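Local coordinates for protein glucose dehydrogenase (Haloferax mediterranei, PDB 2B5W) that catalyses the zinc-dependent oxidation of D-glucose and related aldoses with NAD+ or, preferably, NADP+ as electron acceptor, at residues 35-40 and 338-343; 181-186 and 347-352. The protein carries 1 engineered substitution. All blocks are in the same frame, centred on the assembly; numbering follows the deposited sequence.

Interaction 1 of 2, residues 35-40 and 338-343; sequences VGVCGT and EAAFDD. Engineered in segment 35-40: C38 (natural residue Asp). With ZN (zinc ion), chain B; NAP (NADP nicotinamide-adenine-dinucleotide phosphate), chain I.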
loop_
_atom_site.group_PDB
_atom_site.type_symbol
_atom_site.label_atom_id
_atom_site.label_comp_id
_atom_site.label_asym_id
_atom_site.label_seq_id
_atom_site.Cartn_x
_atom_site.Cartn_y
_atom_site.Cartn_z
ATOM N N VAL A 35 -10.023 -30.617 -11.138
ATOM C CA VAL A 35 -9.369 -29.358 -11.466
ATOM C C VAL A 35 -10.439 -28.313 -11.679
ATOM O O VAL A 35 -11.385 -28.511 -12.442
ATOM C CB VAL A 35 -8.481 -29.458 -12.723
ATOM C CG1 VAL A 35 -7.729 -28.171 -12.936
ATOM C CG2 VAL A 35 -7.556 -30.626 -12.622
ATOM N N GLY A 36 -10.351 -27.216 -10.952
ATOM C CA GLY A 36 -11.265 -26.118 -11.074
ATOM C C GLY A 36 -11.031 -25.242 -12.281
ATOM O O GLY A 36 -9.980 -25.277 -12.913
ATOM N N VAL A 37 -12.054 -24.466 -12.612
ATOM C CA VAL A 37 -12.024 -23.480 -13.687
ATOM C C VAL A 37 -12.321 -22.115 -13.069
ATOM O O VAL A 37 -13.164 -21.983 -12.191
ATOM C CB VAL A 37 -13.073 -23.834 -14.725
ATOM C CG1 VAL A 37 -13.170 -22.765 -15.810
ATOM C CG2 VAL A 37 -12.793 -25.205 -15.352
ATOM N N CYS A 38 -11.547 -21.087 -13.398
ATOM C CA CYS A 38 -11.882 -19.729 -12.943
ATOM C C CYS A 38 -11.698 -18.748 -14.081
ATOM O O CYS A 38 -11.384 -19.135 -15.205
ATOM C CB CYS A 38 -11.064 -19.280 -11.732
ATOM S SG CYS A 38 -9.374 -18.723 -12.092
ATOM N N GLY A 39 -11.875 -17.470 -13.769
ATOM C CA GLY A 39 -11.789 -16.443 -14.790
ATOM C C GLY A 39 -10.463 -16.489 -15.524
ATOM O O GLY A 39 -10.397 -16.256 -16.726
ATOM N N THR A 40 -9.395 -16.786 -14.800
ATOM C CA THR A 40 -8.094 -16.910 -15.428
ATOM C C THR A 40 -8.121 -17.891 -16.589
ATOM O O THR A 40 -7.471 -17.684 -17.610
ATOM C CB THR A 40 -7.018 -17.370 -14.398
ATOM O OG1 THR A 40 -6.971 -16.458 -13.274
ATOM C CG2 THR A 40 -5.620 -17.290 -15.031
ATOM N N GLU A 338 -17.122 -30.387 -21.175
ATOM C CA GLU A 338 -17.293 -29.082 -21.810
ATOM C C GLU A 338 -18.069 -28.090 -20.960
ATOM O O GLU A 338 -17.737 -26.899 -20.925
ATOM C CB GLU A 338 -17.975 -29.235 -23.178
ATOM C CG GLU A 338 -17.033 -29.697 -24.274
ATOM C CD GLU A 338 -17.723 -30.497 -25.361
ATOM O OE1 GLU A 338 -18.814 -30.079 -25.810
ATOM O OE2 GLU A 338 -17.175 -31.552 -25.763
ATOM N N ALA A 339 -19.087 -28.573 -20.268
ATOM C CA ALA A 339 -19.926 -27.712 -19.441
ATOM C C ALA A 339 -19.195 -27.009 -18.307
ATOM O O ALA A 339 -19.680 -26.024 -17.761
ATOM C CB ALA A 339 -21.087 -28.524 -18.882
ATOM N N ALA A 340 -18.015 -27.499 -17.936
ATOM C CA ALA A 340 -17.216 -26.826 -16.924
ATOM C C ALA A 340 -16.776 -25.447 -17.402
ATOM O O ALA A 340 -16.460 -24.559 -16.582
ATOM C CB ALA A 340 -16.032 -27.650 -16.584
ATOM N N PHE A 341 -16.725 -25.260 -18.729
ATOM C CA PHE A 341 -16.322 -23.977 -19.326
ATOM C C PHE A 341 -17.523 -23.066 -19.695
ATOM O O PHE A 341 -17.348 -22.051 -20.367
ATOM C CB PHE A 341 -15.406 -24.234 -20.543
ATOM C CG PHE A 341 -14.103 -24.923 -20.185
ATOM C CD1 PHE A 341 -13.070 -24.226 -19.605
ATOM C CD2 PHE A 341 -13.938 -26.279 -20.413
ATOM C CE1 PHE A 341 -11.904 -24.859 -19.241
ATOM C CE2 PHE A 341 -12.760 -26.915 -20.064
ATOM C CZ PHE A 341 -11.732 -26.177 -19.507
ATOM N N ASP A 342 -18.715 -23.411 -19.213
ATOM C CA ASP A 342 -19.892 -22.554 -19.372
ATOM C C ASP A 342 -19.607 -21.226 -18.732
ATOM O O ASP A 342 -18.959 -21.149 -17.672
ATOM C CB ASP A 342 -21.126 -23.152 -18.704
ATOM C CG ASP A 342 -21.785 -24.237 -19.532
ATOM O OD1 ASP A 342 -21.379 -24.465 -20.700
ATOM O OD2 ASP A 342 -22.731 -24.908 -19.066
ATOM N N ASP A 343 -20.108 -20.171 -19.352
ATOM C CA ASP A 343 -19.756 -18.837 -18.905
ATOM C C ASP A 343 -20.981 -17.926 -18.787
ATOM O O ASP A 343 -20.945 -16.763 -19.194
ATOM C CB ASP A 343 -18.633 -18.259 -19.796
ATOM C CG ASP A 343 -19.144 -17.465 -20.984
ATOM O OD1 ASP A 343 -20.022 -17.965 -21.724
ATOM O OD2 ASP A 343 -18.703 -16.327 -21.255
HETATM ZN ZN ZN B . -8.124 -20.074 -10.732
HETATM P PA NAP I . -14.815 -13.354 -13.032
HETATM O O1A NAP I . -14.739 -12.873 -14.401
HETATM O O2A NAP I . -15.550 -14.696 -12.897
HETATM O O5B NAP I . -15.559 -12.320 -12.101
HETATM C C5B NAP I . -15.473 -10.927 -12.234
HETATM C C4B NAP I . -16.837 -10.471 -11.763
HETATM O O4B NAP I . -16.794 -9.069 -11.622
HETATM C C3B NAP I . -17.977 -10.819 -12.739
HETATM O O3B NAP I . -18.993 -11.608 -12.142
HETATM C C2B NAP I . -18.501 -9.452 -13.184
HETATM O O2B NAP I . -19.912 -9.357 -13.282
HETATM C C1B NAP I . -18.016 -8.537 -12.085
HETATM N N9A NAP I . -17.791 -7.191 -12.578
HETATM C C8A NAP I . -16.934 -6.813 -13.585
HETATM N N7A NAP I . -17.027 -5.479 -13.740
HETATM C C5A NAP I . -17.976 -5.007 -12.864
HETATM C C6A NAP I . -18.499 -3.742 -12.578
HETATM N N6A NAP I . -18.143 -2.635 -13.263
HETATM N N1A NAP I . -19.458 -3.613 -11.601
HETATM C C2A NAP I . -19.892 -4.705 -10.878
HETATM N N3A NAP I . -19.388 -5.964 -11.152
HETATM C C4A NAP I . -18.440 -6.103 -12.111
HETATM O O3 NAP I . -13.363 -13.674 -12.460
HETATM P PN NAP I . -12.881 -14.370 -11.080
HETATM O O1N NAP I . -13.786 -14.049 -9.939
HETATM O O2N NAP I . -12.427 -15.783 -11.286
HETATM O O5D NAP I . -11.649 -13.353 -11.074
HETATM C C5D NAP I . -11.821 -12.013 -10.655
HETATM C C4D NAP I . -10.626 -11.159 -11.076
HETATM O O4D NAP I . -9.477 -11.629 -10.366
HETATM C C3D NAP I . -10.288 -11.252 -12.566
HETATM O O3D NAP I . -9.932 -9.985 -13.083
HETATM C C2D NAP I . -9.112 -12.222 -12.587
HETATM O O2D NAP I . -8.280 -12.130 -13.714
HETATM C C1D NAP I . -8.406 -11.850 -11.283
HETATM N N1N NAP I . -7.596 -12.903 -10.658
HETATM C C2N NAP I . -6.376 -12.496 -10.214
HETATM C C3N NAP I . -5.581 -13.375 -9.534
HETATM C C7N NAP I . -4.339 -12.790 -8.927
HETATM O O7N NAP I . -3.491 -13.778 -8.433
HETATM N N7N NAP I . -4.151 -11.442 -8.911
HETATM C C4N NAP I . -5.964 -14.704 -9.314
HETATM C C5N NAP I . -7.217 -15.100 -9.763
HETATM C C6N NAP I . -8.048 -14.179 -10.416
HETATM P P2B NAP I . -20.713 -9.681 -14.694
HETATM O O1X NAP I . -20.618 -11.072 -15.055
HETATM O O2X NAP I . -22.149 -9.221 -14.369
HETATM O O3X NAP I . -20.124 -8.807 -15.806
#
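V37 sets both of its methyl groups against a single carbonyl oxygen, A340 O, an apolar side chain packed on a polar atom. CG1 lies 3.8 Å from A340 O and CG2 3.9 Å from the same A340 O. The oxygen is nevertheless satisfied, because it accepts a hydrogen bond from T350 OG1. With CG1 anti to the backbone N (chi1 175°) and CG2 beside it, both branches also reach F341, where CG2 comes 4.0 Å from CE1 and CG1 4.1 Å from CD1. The V37 side chain meets the ring obliquely and crosses the F341 side chain at about a right angle. A340, with only a methyl, lets the 3-10 turn come close: its CB stands 4.2 Å from V37 CG2. With an alanine in place of V37 both methyls are gone, which would probably open a gap beside A340 O and take from the CD1–CE1 side of F341 its packing against the strand. Strand 27-37 belongs to the GroES-like catalytic domain of the zinc-containing alcohol dehydrogenases, and the chain runs on from it into the active site. C38, an engineered cysteine in place of the natural aspartate, binds zinc through SG at 2.3 Å, alongside H63 and E64. It is also the N-cap of helix 39-46, its SG accepting a weak capping hydrogen bond from T40 N. The N-H of G39 donates to NADP O2N (3.1 Å, N-H...O 153°), and a side chain at G39 would collide with the pyrophosphate bridge. T40, a substrate-binding residue, holds OG1 3.8 Å from nicotinamide C5N.

Interaction 2 of 2, residues 181-186 and 347-352; sequences NGSLGL and TIKTAI. With K (potassium ion), chain D; NAP (NADP nicotinamide-adenine-dinucleotide phosphate), chain I.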
loop_
_atom_site.group_PDB
_atom_site.type_symbol
_atom_site.label_atom_id
_atom_site.label_comp_id
_atom_site.label_asym_id
_atom_site.label_seq_id
_atom_site.Cartn_x
_atom_site.Cartn_y
_atom_site.Cartn_z
ATOM N N ASN A 181 -18.404 -10.318 -8.115
ATOM C CA ASN A 181 -19.253 -11.430 -7.716
ATOM C C ASN A 181 -18.928 -12.667 -8.512
ATOM O O ASN A 181 -19.760 -13.543 -8.691
ATOM C CB ASN A 181 -20.758 -11.060 -7.869
ATOM C CG ASN A 181 -21.129 -10.720 -9.290
ATOM O OD1 ASN A 181 -20.331 -10.179 -10.049
ATOM N ND2 ASN A 181 -22.362 -11.044 -9.662
ATOM N N GLY A 182 -17.696 -12.773 -8.988
ATOM C CA GLY A 182 -17.219 -13.992 -9.596
ATOM C C GLY A 182 -16.791 -14.971 -8.507
ATOM O O GLY A 182 -16.947 -14.681 -7.315
ATOM N N SER A 183 -16.268 -16.135 -8.893
ATOM C CA SER A 183 -15.967 -17.118 -7.845
ATOM C C SER A 183 -14.928 -16.593 -6.847
ATOM O O SER A 183 -14.984 -16.916 -5.677
ATOM C CB SER A 183 -15.559 -18.471 -8.434
ATOM O OG SER A 183 -14.364 -18.418 -9.165
ATOM N N LEU A 184 -13.960 -15.818 -7.316
ATOM C CA LEU A 184 -12.941 -15.295 -6.381
ATOM C C LEU A 184 -13.562 -14.305 -5.368
ATOM O O LEU A 184 -13.327 -14.368 -4.155
ATOM C CB LEU A 184 -11.752 -14.673 -7.129
ATOM C CG LEU A 184 -10.619 -14.173 -6.214
ATOM C CD1 LEU A 184 -10.009 -15.299 -5.371
ATOM C CD2 LEU A 184 -9.552 -13.409 -7.016
ATOM N N GLY A 185 -14.379 -13.390 -5.865
ATOM C CA GLY A 185 -15.034 -12.437 -5.000
ATOM C C GLY A 185 -15.956 -13.097 -4.003
ATOM O O GLY A 185 -15.950 -12.739 -2.841
ATOM N N LEU A 186 -16.721 -14.105 -4.419
ATOM C CA LEU A 186 -17.669 -14.713 -3.502
ATOM C C LEU A 186 -16.929 -15.558 -2.457
ATOM O O LEU A 186 -17.275 -15.565 -1.290
ATOM C CB LEU A 186 -18.696 -15.560 -4.240
ATOM C CG LEU A 186 -19.588 -14.755 -5.191
ATOM C CD1 LEU A 186 -20.474 -15.697 -5.984
ATOM C CD2 LEU A 186 -20.475 -13.821 -4.449
ATOM N N THR A 347 -23.565 -19.907 -13.701
ATOM C CA THR A 347 -22.352 -20.699 -13.496
ATOM C C THR A 347 -21.483 -19.895 -12.582
ATOM O O THR A 347 -21.155 -18.775 -12.889
ATOM C CB THR A 347 -21.657 -20.955 -14.819
ATOM O OG1 THR A 347 -22.564 -21.648 -15.702
ATOM C CG2 THR A 347 -20.522 -21.917 -14.643
ATOM N N ILE A 348 -21.171 -20.425 -11.406
ATOM C CA ILE A 348 -20.325 -19.676 -10.482
ATOM C C ILE A 348 -18.948 -20.334 -10.448
ATOM O O ILE A 348 -18.008 -19.796 -11.002
ATOM C CB ILE A 348 -20.955 -19.567 -9.109
ATOM C CG1 ILE A 348 -22.299 -18.840 -9.223
ATOM C CG2 ILE A 348 -19.995 -18.824 -8.153
ATOM C CD1 ILE A 348 -23.071 -18.799 -7.949
ATOM N N LYS A 349 -18.834 -21.476 -9.797
ATOM C CA LYS A 349 -17.605 -22.246 -9.801
ATOM C C LYS A 349 -17.836 -23.664 -10.306
ATOM O O LYS A 349 -18.744 -24.327 -9.843
ATOM C CB LYS A 349 -17.042 -22.337 -8.384
ATOM C CG LYS A 349 -15.741 -23.060 -8.284
ATOM C CD LYS A 349 -14.670 -22.197 -8.940
ATOM C CE LYS A 349 -13.318 -22.757 -8.821
ATOM N NZ LYS A 349 -12.410 -21.824 -9.523
ATOM N N THR A 350 -16.971 -24.106 -11.207
ATOM C CA THR A 350 -17.037 -25.447 -11.777
ATOM C C THR A 350 -15.712 -26.122 -11.670
ATOM O O THR A 350 -14.703 -25.476 -11.436
ATOM C CB THR A 350 -17.408 -25.414 -13.246
ATOM O OG1 THR A 350 -16.404 -24.706 -13.981
ATOM C CG2 THR A 350 -18.726 -24.658 -13.508
ATOM N N ALA A 351 -15.732 -27.427 -11.833
ATOM C CA ALA A 351 -14.537 -28.231 -11.905
ATOM C C ALA A 351 -14.789 -29.409 -12.823
ATOM O O ALA A 351 -15.927 -29.751 -13.091
ATOM C CB ALA A 351 -14.134 -28.748 -10.529
ATOM N N ILE A 352 -13.699 -30.031 -13.264
ATOM C CA ILE A 352 -13.710 -31.276 -14.011
ATOM C C ILE A 352 -13.113 -32.376 -13.155
ATOM O O ILE A 352 -12.034 -32.224 -12.604
ATOM C CB ILE A 352 -12.903 -31.145 -15.303
ATOM C CG1 ILE A 352 -13.533 -30.045 -16.179
ATOM C CG2 ILE A 352 -12.872 -32.493 -16.052
ATOM C CD1 ILE A 352 -12.645 -29.548 -17.304
HETATM K K K D . -20.414 -16.603 -14.288
HETATM P PA NAP I . -14.815 -13.354 -13.032
HETATM O O1A NAP I . -14.739 -12.873 -14.401
HETATM O O2A NAP I . -15.550 -14.696 -12.897
HETATM O O5B NAP I . -15.559 -12.320 -12.101
HETATM C C5B NAP I . -15.473 -10.927 -12.234
HETATM C C4B NAP I . -16.837 -10.471 -11.763
HETATM O O4B NAP I . -16.794 -9.069 -11.622
HETATM C C3B NAP I . -17.977 -10.819 -12.739
HETATM O O3B NAP I . -18.993 -11.608 -12.142
HETATM C C2B NAP I . -18.501 -9.452 -13.184
HETATM O O2B NAP I . -19.912 -9.357 -13.282
HETATM C C1B NAP I . -18.016 -8.537 -12.085
HETATM N N9A NAP I . -17.791 -7.191 -12.578
HETATM C C8A NAP I . -16.934 -6.813 -13.585
HETATM N N7A NAP I . -17.027 -5.479 -13.740
HETATM C C5A NAP I . -17.976 -5.007 -12.864
HETATM C C6A NAP I . -18.499 -3.742 -12.578
HETATM N N6A NAP I . -18.143 -2.635 -13.263
HETATM N N1A NAP I . -19.458 -3.613 -11.601
HETATM C C2A NAP I . -19.892 -4.705 -10.878
HETATM N N3A NAP I . -19.388 -5.964 -11.152
HETATM C C4A NAP I . -18.440 -6.103 -12.111
HETATM O O3 NAP I . -13.363 -13.674 -12.460
HETATM P PN NAP I . -12.881 -14.370 -11.080
HETATM O O1N NAP I . -13.786 -14.049 -9.939
HETATM O O2N NAP I . -12.427 -15.783 -11.286
HETATM O O5D NAP I . -11.649 -13.353 -11.074
HETATM C C5D NAP I . -11.821 -12.013 -10.655
HETATM C C4D NAP I . -10.626 -11.159 -11.076
HETATM O O4D NAP I . -9.477 -11.629 -10.366
HETATM C C3D NAP I . -10.288 -11.252 -12.566
HETATM O O3D NAP I . -9.932 -9.985 -13.083
HETATM C C2D NAP I . -9.112 -12.222 -12.587
HETATM O O2D NAP I . -8.280 -12.130 -13.714
HETATM C C1D NAP I . -8.406 -11.850 -11.283
HETATM N N1N NAP I . -7.596 -12.903 -10.658
HETATM C C2N NAP I . -6.376 -12.496 -10.214
HETATM C C3N NAP I . -5.581 -13.375 -9.534
HETATM C C7N NAP I . -4.339 -12.790 -8.927
HETATM O O7N NAP I . -3.491 -13.778 -8.433
HETATM N N7N NAP I . -4.151 -11.442 -8.911
HETATM C C4N NAP I . -5.964 -14.704 -9.314
HETATM C C5N NAP I . -7.217 -15.100 -9.763
HETATM C C6N NAP I . -8.048 -14.179 -10.416
HETATM P P2B NAP I . -20.713 -9.681 -14.694
HETATM O O1X NAP I . -20.618 -11.072 -15.055
HETATM O O2X NAP I . -22.149 -9.221 -14.369
HETATM O O3X NAP I . -20.124 -8.807 -15.806
#
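The ammonium NZ of K349, whose aliphatic chain lies along S183, is gripped by a salt bridge to E64 OE1 and a hydrogen bond to V37 O. A lysine suits the place: its long apolar stem passes the start of a helix while its charge reaches the zinc ligand E64. The stem leaves with CG anti to the backbone N (chi1 -177°), then bends at chi2, which lays CD 3.8 Å from S183 OG. S183 is small enough for a close approach, and its CB rests 3.8 Å from I348 O. Beside it L186 CD1 meets I348 CG2 at 3.8 Å, two branched side chains crossing at about a right angle. G182 is the N-cap of helix 183-194, in a glycine-rich turn consistent with the Rossmann GxGxxG motif. A side chain at G182 would run into NADP O5B, so glycine suits the place. L184 N donates to NADP O1N (3.2 Å, N-H...O 150°), so the helix start meets the pyrophosphate, as in Rossmann folds generally. T347 O binds a potassium ion at 2.7 Å, together with D344 O. Helix 213-220 packs on L186 and I348, L327 of helix 321-327 touches L186, I348 and K349, and strand 349-353 runs between strands 27-37 (antiparallel) and 328-333 (parallel).

How the interactions relate
The centres of interactions 1 and 2 lie about 8 Å apart, and their segments alternate along the chain: 35-40, 181-186, 338-343, 347-352. One segment of each, on strands 27-37 and 349-353, meets in the mixed sheet of the catalytic domain, where the two pair antiparallel; A340 CB also packs 3.5 Å from I352 CG1. The chain thus leaves the catalytic domain, builds the parallel Rossmann sheet that carries helix 183-194, and comes back to lay its late strand 349-353 beside strand 27-37. Both contacts reach the same NADP; interaction 2 sets the start of the Rossmann helix against the catalytic sheet, while interaction 1 packs a late turn on the strand leading to the zinc.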